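3-oxoacyl-(Acyl-carrier protein) synthase (Burkholderia xenovorans, PDB 4EFI) probably acts as a 3-oxoacyl-[acyl-carrier-protein] synthase, a thiolase-fold enzyme condensing acyl units in fatty-acid-type synthesis. Local coordinates at residues V23-S28 and C70-E75; R57-A62 and T157-I162; F269-L274 and P292-E297. All coordinates share one frame; numbering follows the deposited sequence.

Contact 1 of 3, residues V23-S28 and C70-E75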
# COMPACT_ATOMS: atom_id res chain seq x y z
N VAL A 23 5.84 -10.86 2.97
CA VAL A 23 4.73 -11.79 2.79
C VAL A 23 3.41 -11.02 2.76
O VAL A 23 3.19 -10.10 3.59
CB VAL A 23 4.67 -12.85 3.90
CG1 VAL A 23 3.45 -13.74 3.76
CG2 VAL A 23 5.93 -13.70 3.88
N SER A 24 2.51 -11.41 1.87
CA SER A 24 1.16 -10.86 1.81
C SER A 24 0.17 -11.94 2.19
O SER A 24 0.38 -13.11 1.84
CB SER A 24 0.82 -10.39 0.40
OG SER A 24 1.72 -9.40 -0.06
N CYS A 25 -0.91 -11.55 2.85
CA CYS A 25 -2.01 -12.44 3.18
C CYS A 25 -3.31 -11.79 2.71
O CYS A 25 -3.63 -10.64 3.07
CB CYS A 25 -2.09 -12.70 4.68
SG CYS A 25 -3.46 -13.80 5.15
N VAL A 26 -4.07 -12.51 1.90
CA VAL A 26 -5.36 -12.06 1.39
C VAL A 26 -6.48 -12.94 1.92
O VAL A 26 -6.29 -14.12 2.20
CB VAL A 26 -5.41 -12.03 -0.15
CG1 VAL A 26 -4.44 -11.02 -0.68
CG2 VAL A 26 -5.14 -13.43 -0.77
N PRO A 27 -7.69 -12.38 2.08
CA PRO A 27 -8.84 -13.22 2.41
C PRO A 27 -9.01 -14.32 1.38
O PRO A 27 -8.82 -14.13 0.19
CB PRO A 27 -10.02 -12.22 2.38
CG PRO A 27 -9.39 -10.93 2.73
CD PRO A 27 -8.04 -10.96 2.03
N SER A 28 -9.40 -15.50 1.84
CA SER A 28 -9.70 -16.61 0.96
C SER A 28 -11.01 -16.40 0.20
O SER A 28 -11.20 -17.03 -0.82
CB SER A 28 -9.75 -17.94 1.73
OG SER A 28 -10.76 -17.93 2.69
N CYS A 70 -2.30 -8.98 8.54
CA CYS A 70 -0.89 -8.71 8.83
C CYS A 70 -0.28 -9.70 9.80
O CYS A 70 0.87 -10.08 9.63
CB CYS A 70 -0.69 -7.30 9.36
SG CYS A 70 -1.07 -5.98 8.15
N ARG A 71 -1.04 -10.14 10.81
CA ARG A 71 -0.53 -11.14 11.76
C ARG A 71 -0.19 -12.44 11.03
O ARG A 71 0.88 -13.02 11.21
CB ARG A 71 -1.55 -11.46 12.86
CG ARG A 71 -1.01 -12.48 13.90
CD ARG A 71 -2.05 -13.03 14.84
NE ARG A 71 -3.14 -13.69 14.15
CZ ARG A 71 -4.39 -13.21 14.01
NH1 ARG A 71 -4.77 -12.05 14.54
NH2 ARG A 71 -5.27 -13.92 13.33
N LYS A 72 -1.09 -12.92 10.18
CA LYS A 72 -0.86 -14.17 9.46
C LYS A 72 0.33 -14.03 8.50
O LYS A 72 1.18 -14.92 8.41
CB LYS A 72 -2.13 -14.57 8.70
CG LYS A 72 -3.26 -14.94 9.64
CD LYS A 72 -4.58 -15.10 8.91
CE LYS A 72 -5.67 -15.61 9.85
NZ LYS A 72 -7.01 -15.11 9.43
N ALA A 73 0.43 -12.90 7.82
CA ALA A 73 1.58 -12.65 6.96
C ALA A 73 2.86 -12.64 7.78
O ALA A 73 3.88 -13.18 7.38
CB ALA A 73 1.42 -11.32 6.21
N GLY A 74 2.78 -12.02 8.96
CA GLY A 74 3.92 -11.91 9.85
C GLY A 74 4.41 -13.25 10.36
O GLY A 74 5.61 -13.52 10.43
N GLU A 75 3.48 -14.12 10.74
CA GLU A 75 3.84 -15.48 11.17
C GLU A 75 4.57 -16.22 10.09
O GLU A 75 5.59 -16.88 10.34
CB GLU A 75 2.58 -16.24 11.59
CG GLU A 75 2.01 -15.68 12.90
CD GLU A 75 0.63 -16.19 13.28
OE1 GLU A 75 -0.18 -16.51 12.39
OE2 GLU A 75 0.37 -16.23 14.50
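Val23 and Cys25 of strand 17-26 meet Ala73 and Lys72 of helix 66-81 through carbon, sulfur and carbonyl contacts, with no hydrogen bond between the two segments. The segment axes come within 7.0 Å at an angle of 140°, close enough for the small Ala73 to lie against the strand backbone. Its methyl CB sits 3.4 Å from the carbonyl O of Val23. In return, CB of Val23 approaches Ala73 O at 3.6 Å. The apolar share comes from Val23 CG1 and Cys25 CB, which stand 4.0 Å and 4.1 Å from Ala73 CB. The strand belongs to the six-stranded mixed sheet, one of the two sheets of the thiolase fold, and the helix packs on one of its faces. Ser24, between Val23 and Cys25 in the strand, points its CB away from the helix and bonds through OG to Thr311 of helix 305-313. Sulfur makes the remaining contact: Cys25 SG, anti to the backbone N (chi1 180°), rests 3.9 Å from Lys72 CB and also touches CD. Beyond CD the extended lysine chain makes no further contact with residues 23-28.

Contact 2 of 3, residues R57-A62 and T157-I162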
# COMPACT_ATOMS: atom_id res chain seq x y z
N ARG A 57 -11.52 -9.89 -6.78
CA ARG A 57 -10.87 -9.30 -5.62
C ARG A 57 -11.19 -10.15 -4.39
O ARG A 57 -12.08 -11.00 -4.43
CB ARG A 57 -11.30 -7.83 -5.41
CG ARG A 57 -12.65 -7.60 -4.76
CD ARG A 57 -13.80 -7.88 -5.68
NE ARG A 57 -13.99 -6.86 -6.72
CZ ARG A 57 -14.38 -7.09 -7.96
NH1 ARG A 57 -14.58 -6.07 -8.79
NH2 ARG A 57 -14.58 -8.33 -8.40
N ARG A 58 -10.42 -9.96 -3.33
CA ARG A 58 -10.67 -10.68 -2.08
C ARG A 58 -11.29 -9.77 -1.04
O ARG A 58 -10.83 -8.64 -0.86
CB ARG A 58 -9.36 -11.25 -1.52
CG ARG A 58 -8.57 -12.07 -2.51
CD ARG A 58 -9.35 -13.25 -3.04
NE ARG A 58 -8.53 -14.16 -3.85
CZ ARG A 58 -7.86 -15.22 -3.41
NH1 ARG A 58 -7.90 -15.57 -2.13
NH2 ARG A 58 -7.14 -15.96 -4.25
N TRP A 59 -12.33 -10.23 -0.36
CA TRP A 59 -12.99 -9.45 0.68
C TRP A 59 -12.95 -10.17 2.02
O TRP A 59 -13.33 -11.33 2.14
CB TRP A 59 -14.44 -9.17 0.33
CG TRP A 59 -14.68 -8.05 -0.65
CD1 TRP A 59 -13.74 -7.21 -1.20
CD2 TRP A 59 -15.94 -7.65 -1.16
NE1 TRP A 59 -14.38 -6.31 -2.04
CE2 TRP A 59 -15.72 -6.56 -2.02
CE3 TRP A 59 -17.24 -8.10 -0.96
CZ2 TRP A 59 -16.76 -5.92 -2.70
CZ3 TRP A 59 -18.29 -7.46 -1.64
CH2 TRP A 59 -18.03 -6.38 -2.49
N ALA A 60 -12.49 -9.45 3.04
CA ALA A 60 -12.45 -9.95 4.41
C ALA A 60 -13.84 -10.18 4.95
O ALA A 60 -14.75 -9.39 4.72
CB ALA A 60 -11.74 -8.93 5.28
N ASP A 61 -14.02 -11.25 5.71
CA ASP A 61 -15.29 -11.42 6.42
C ASP A 61 -15.34 -10.56 7.69
O ASP A 61 -14.37 -9.89 8.03
CB ASP A 61 -15.57 -12.90 6.71
CG ASP A 61 -14.48 -13.57 7.52
OD1 ASP A 61 -13.76 -12.92 8.31
OD2 ASP A 61 -14.33 -14.81 7.37
N ALA A 62 -16.47 -10.56 8.39
CA ALA A 62 -16.64 -9.63 9.52
C ALA A 62 -15.60 -9.83 10.62
O ALA A 62 -15.15 -8.87 11.25
CB ALA A 62 -18.06 -9.73 10.09
N THR A 157 -8.58 -3.25 5.10
CA THR A 157 -9.79 -3.90 4.61
C THR A 157 -10.77 -2.80 4.19
O THR A 157 -11.79 -2.56 4.83
CB THR A 157 -10.45 -4.83 5.65
OG1 THR A 157 -10.82 -4.08 6.80
CG2 THR A 157 -9.51 -5.95 6.07
N ILE A 158 -10.45 -2.10 3.10
CA ILE A 158 -11.29 -0.99 2.65
C ILE A 158 -12.68 -1.47 2.27
O ILE A 158 -13.63 -0.68 2.26
CB ILE A 158 -10.67 -0.22 1.46
CG1 ILE A 158 -9.36 0.44 1.90
CG2 ILE A 158 -11.65 0.80 0.86
CD1 ILE A 158 -9.48 1.38 3.07
N SER A 159 -12.84 -2.76 1.97
CA SER A 159 -14.18 -3.26 1.65
C SER A 159 -15.19 -2.93 2.76
O SER A 159 -16.38 -2.76 2.48
CB SER A 159 -14.16 -4.77 1.39
OG SER A 159 -13.92 -5.44 2.60
N LYS A 160 -14.71 -2.79 4.00
CA LYS A 160 -15.59 -2.56 5.14
C LYS A 160 -16.11 -1.12 5.21
O LYS A 160 -16.95 -0.80 6.05
CB LYS A 160 -14.84 -2.90 6.43
CG LYS A 160 -14.48 -4.37 6.62
CD LYS A 160 -13.83 -4.57 8.00
CE LYS A 160 -13.02 -5.84 8.12
NZ LYS A 160 -13.90 -7.02 8.30
N MET A 161 -15.55 -0.25 4.37
CA MET A 161 -15.95 1.16 4.32
C MET A 161 -16.63 1.57 3.01
O MET A 161 -16.81 2.77 2.76
CB MET A 161 -14.74 2.06 4.56
CG MET A 161 -14.28 2.01 6.01
SD MET A 161 -13.12 3.30 6.44
CE MET A 161 -12.03 3.05 5.08
N ILE A 162 -17.05 0.60 2.21
CA ILE A 162 -17.67 0.89 0.92
C ILE A 162 -19.18 0.88 1.00
O ILE A 162 -19.79 0.00 1.62
CB ILE A 162 -17.22 -0.15 -0.11
CG1 ILE A 162 -15.69 -0.12 -0.26
CG2 ILE A 162 -17.92 0.08 -1.45
CD1 ILE A 162 -15.09 1.29 -0.38
O HOH W 1 -15.82 -7.10 3.43
O HOH W 2 -15.99 -7.39 6.49
O HOH W 3 -15.31 -6.13 10.75
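Around Trp59-Ala60 and Thr157-Ser159 the backbones come side by side without bonding directly to each other, with CA of Trp59 6.4 Å from CA of Ser159. The indole of Trp59 takes Ser159 over one face: CB lies 3.8 Å from the centroid of the five-membered ring and 18° off its normal, a CH-pi contact. Within the ring it is CD1 that CB approaches most closely, at 3.6 Å, so the methylene sits toward the rim. The rotation of the indole is further fixed by a bond from NE1 to Phe173 O. Beside this CH-pi contact, the methyl CB of Ala60 meets CG2 of Thr157 at 3.8 Å. The contact joins the end of the small antiparallel pair 30-32/56-58 to the loop that leaves strand 149-156 of the six-stranded sheet, where residues 158-160 form a 3-10 turn. Polar groups bridge the rest. Ser159 OG bonds Asp175 OD2, which also accepts Ala60 N. One water donates both to this OG and to Ala60 O, at 2.7 Å from the hydroxyl. Lys160 bends at chi4 (-78°), bringing NZ to the main chain of residues 61-62. Four acceptors surround it there: Asp61 O at 2.9 Å, Thr64 O and two waters, one of which hands on to Ala60 O and the other, 3.0 Å from NZ, to Ala62 O. Three N-H bonds must be shared among the four, in keeping with the weak hydrogen bond to Asp61 O. The ammonium group is thus tied to main-chain oxygens and waters, while its separation of 5.9 Å from Asp61 OD1 allows at most a longer-range attraction; that carboxylate oxygen bonds Thr64 OG1 instead.

Contact 3 of 3, residues F269-L274 and P292-E297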
# COMPACT_ATOMS: atom_id res chain seq x y z
N PHE A 269 3.75 0.78 -8.90
CA PHE A 269 2.81 1.83 -8.55
C PHE A 269 1.70 1.29 -7.70
O PHE A 269 1.23 0.17 -7.88
CB PHE A 269 2.17 2.41 -9.81
CG PHE A 269 3.08 3.29 -10.62
CD1 PHE A 269 4.00 2.73 -11.49
CD2 PHE A 269 3.05 4.67 -10.49
CE1 PHE A 269 4.87 3.54 -12.24
CE2 PHE A 269 3.90 5.47 -11.23
CZ PHE A 269 4.81 4.90 -12.11
N HIS A 270 1.20 2.13 -6.80
CA HIS A 270 -0.05 1.86 -6.16
C HIS A 270 -1.07 1.55 -7.22
O HIS A 270 -1.17 2.27 -8.23
CB HIS A 270 -0.50 3.06 -5.34
CG HIS A 270 -1.95 3.02 -4.96
ND1 HIS A 270 -2.49 1.99 -4.30
CD2 HIS A 270 -2.98 3.93 -5.20
CE1 HIS A 270 -3.80 2.23 -4.11
NE2 HIS A 270 -4.09 3.41 -4.66
N GLN A 271 -1.84 0.48 -7.03
CA GLN A 271 -2.74 -0.04 -8.05
C GLN A 271 -4.08 0.68 -8.00
O GLN A 271 -5.10 0.12 -7.60
CB GLN A 271 -2.90 -1.55 -7.88
CG GLN A 271 -1.56 -2.30 -7.98
CD GLN A 271 -1.11 -2.46 -9.41
OE1 GLN A 271 -1.68 -3.25 -10.16
NE2 GLN A 271 -0.06 -1.72 -9.79
N ALA A 272 -4.08 1.95 -8.38
CA ALA A 272 -5.24 2.80 -8.20
C ALA A 272 -6.41 2.36 -9.07
O ALA A 272 -7.54 2.23 -8.59
CB ALA A 272 -4.88 4.26 -8.50
N ASN A 273 -6.13 2.19 -10.36
CA ASN A 273 -7.02 1.62 -11.36
C ASN A 273 -6.22 1.55 -12.66
O ASN A 273 -5.25 2.30 -12.85
CB ASN A 273 -8.33 2.41 -11.53
CG ASN A 273 -8.12 3.78 -12.12
OD1 ASN A 273 -7.95 3.92 -13.33
ND2 ASN A 273 -8.21 4.80 -11.29
N LEU A 274 -6.59 0.65 -13.55
CA LEU A 274 -5.74 0.37 -14.71
C LEU A 274 -5.65 1.57 -15.65
O LEU A 274 -4.59 1.86 -16.18
CB LEU A 274 -6.24 -0.88 -15.44
CG LEU A 274 -5.35 -1.33 -16.60
CD1 LEU A 274 -3.92 -1.62 -16.17
CD2 LEU A 274 -5.95 -2.57 -17.25
N PRO A 292 4.47 -3.48 -13.34
CA PRO A 292 3.61 -4.64 -13.02
C PRO A 292 2.21 -4.24 -12.57
O PRO A 292 2.00 -3.19 -11.97
CB PRO A 292 4.37 -5.31 -11.88
CG PRO A 292 5.83 -4.91 -12.13
CD PRO A 292 5.72 -3.50 -12.56
N VAL A 293 1.25 -5.11 -12.87
CA VAL A 293 -0.15 -4.88 -12.53
C VAL A 293 -0.73 -6.18 -12.00
O VAL A 293 -0.57 -7.25 -12.61
CB VAL A 293 -0.96 -4.43 -13.77
CG1 VAL A 293 -2.44 -4.31 -13.44
CG2 VAL A 293 -0.44 -3.09 -14.28
N ASN A 294 -1.40 -6.10 -10.87
CA ASN A 294 -2.12 -7.25 -10.31
C ASN A 294 -3.54 -6.89 -9.88
O ASN A 294 -4.22 -7.67 -9.22
CB ASN A 294 -1.36 -7.93 -9.16
CG ASN A 294 -1.30 -7.08 -7.90
OD1 ASN A 294 -1.76 -5.94 -7.90
ND2 ASN A 294 -0.71 -7.61 -6.84
N ILE A 295 -4.02 -5.73 -10.33
CA ILE A 295 -5.34 -5.23 -9.98
C ILE A 295 -6.42 -6.17 -10.52
O ILE A 295 -7.53 -6.26 -9.98
CB ILE A 295 -5.48 -3.76 -10.46
CG1 ILE A 295 -6.51 -3.01 -9.59
CG2 ILE A 295 -5.78 -3.72 -11.93
CD1 ILE A 295 -6.75 -1.57 -10.00
N GLY A 296 -6.11 -6.90 -11.58
CA GLY A 296 -7.07 -7.84 -12.12
C GLY A 296 -7.53 -8.93 -11.17
O GLY A 296 -8.67 -9.42 -11.27
N GLU A 297 -6.64 -9.36 -10.29
CA GLU A 297 -6.95 -10.46 -9.38
C GLU A 297 -7.27 -10.00 -7.97
O GLU A 297 -7.89 -10.73 -7.22
CB GLU A 297 -5.77 -11.46 -9.28
CG GLU A 297 -5.37 -12.12 -10.59
CD GLU A 297 -6.51 -12.87 -11.25
OE1 GLU A 297 -7.19 -13.67 -10.56
OE2 GLU A 297 -6.74 -12.66 -12.46
O HOH W 4 3.37 -0.92 -11.09
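Gln271 NE2 reaches two carbonyl oxygens, one on each segment. Its bond to Phe269 O is 3.0 Å long and nearly straight (179°), with the acceptor almost in the plane of the glutamine amide; the one across to Pro292 O, at 3.3 Å, is weak. Pro292 O also accepts from a water that in turn accepts Phe269 N, giving the two segments a second polar link. At the other end of the amide, OE1 takes the backbone N of Asn294 at 3.0 Å, the donor standing well above the carbonyl plane. A bend at chi2 (-78°) places CD, and chi3 (-72°) turns the amide so that both of its ends meet main-chain groups. Gln271 is also the centre of an inverse gamma turn, in the loop between strand 266-269 and helix 274-283. Its neighbour His270 touches Cys128 and Asn300, an assembly consistent with the Cys-His-Asn catalytic triad of KAS III enzymes; the glutamine amide ties the loop carrying this histidine to residues 292-294. The side chains of Gln271 and Asn294 cross at about a right angle, and Asn294 bonds through ND2 to Thr312. Ile295 CD1 packs against the backbone of the turn, 3.4 Å from Gln271 O and 3.5 Å from Asn273 CA. Asn273 is the N-cap of helix 274-283, its OD1 receiving Met276 N. Next to it, the apolar side chains of Leu274 and Val293 meet, CD1 to CG1, at 4.1 Å.

In the fold
Contacts 1 and 2 have centres 15 Å apart and touch directly: Pro27 O probably accepts a hydrogen bond from Arg58 NH1 at 2.9 Å, and Pro27 CG packs 3.4 Å from Ala60 N. Their segments alternate along the chain, whereas contact 3 follows both. Its centre lies about 19 Å from that of contact 1 and about 17 Å from that of contact 2, with nearest atoms about 7 Å and about 4 Å away. Helix 305-313 spans the gap to contact 1, since Val26 and Asn294 both touch its Leu308. Of the three, contact 3 is the one that, through His270, borders the probable active site.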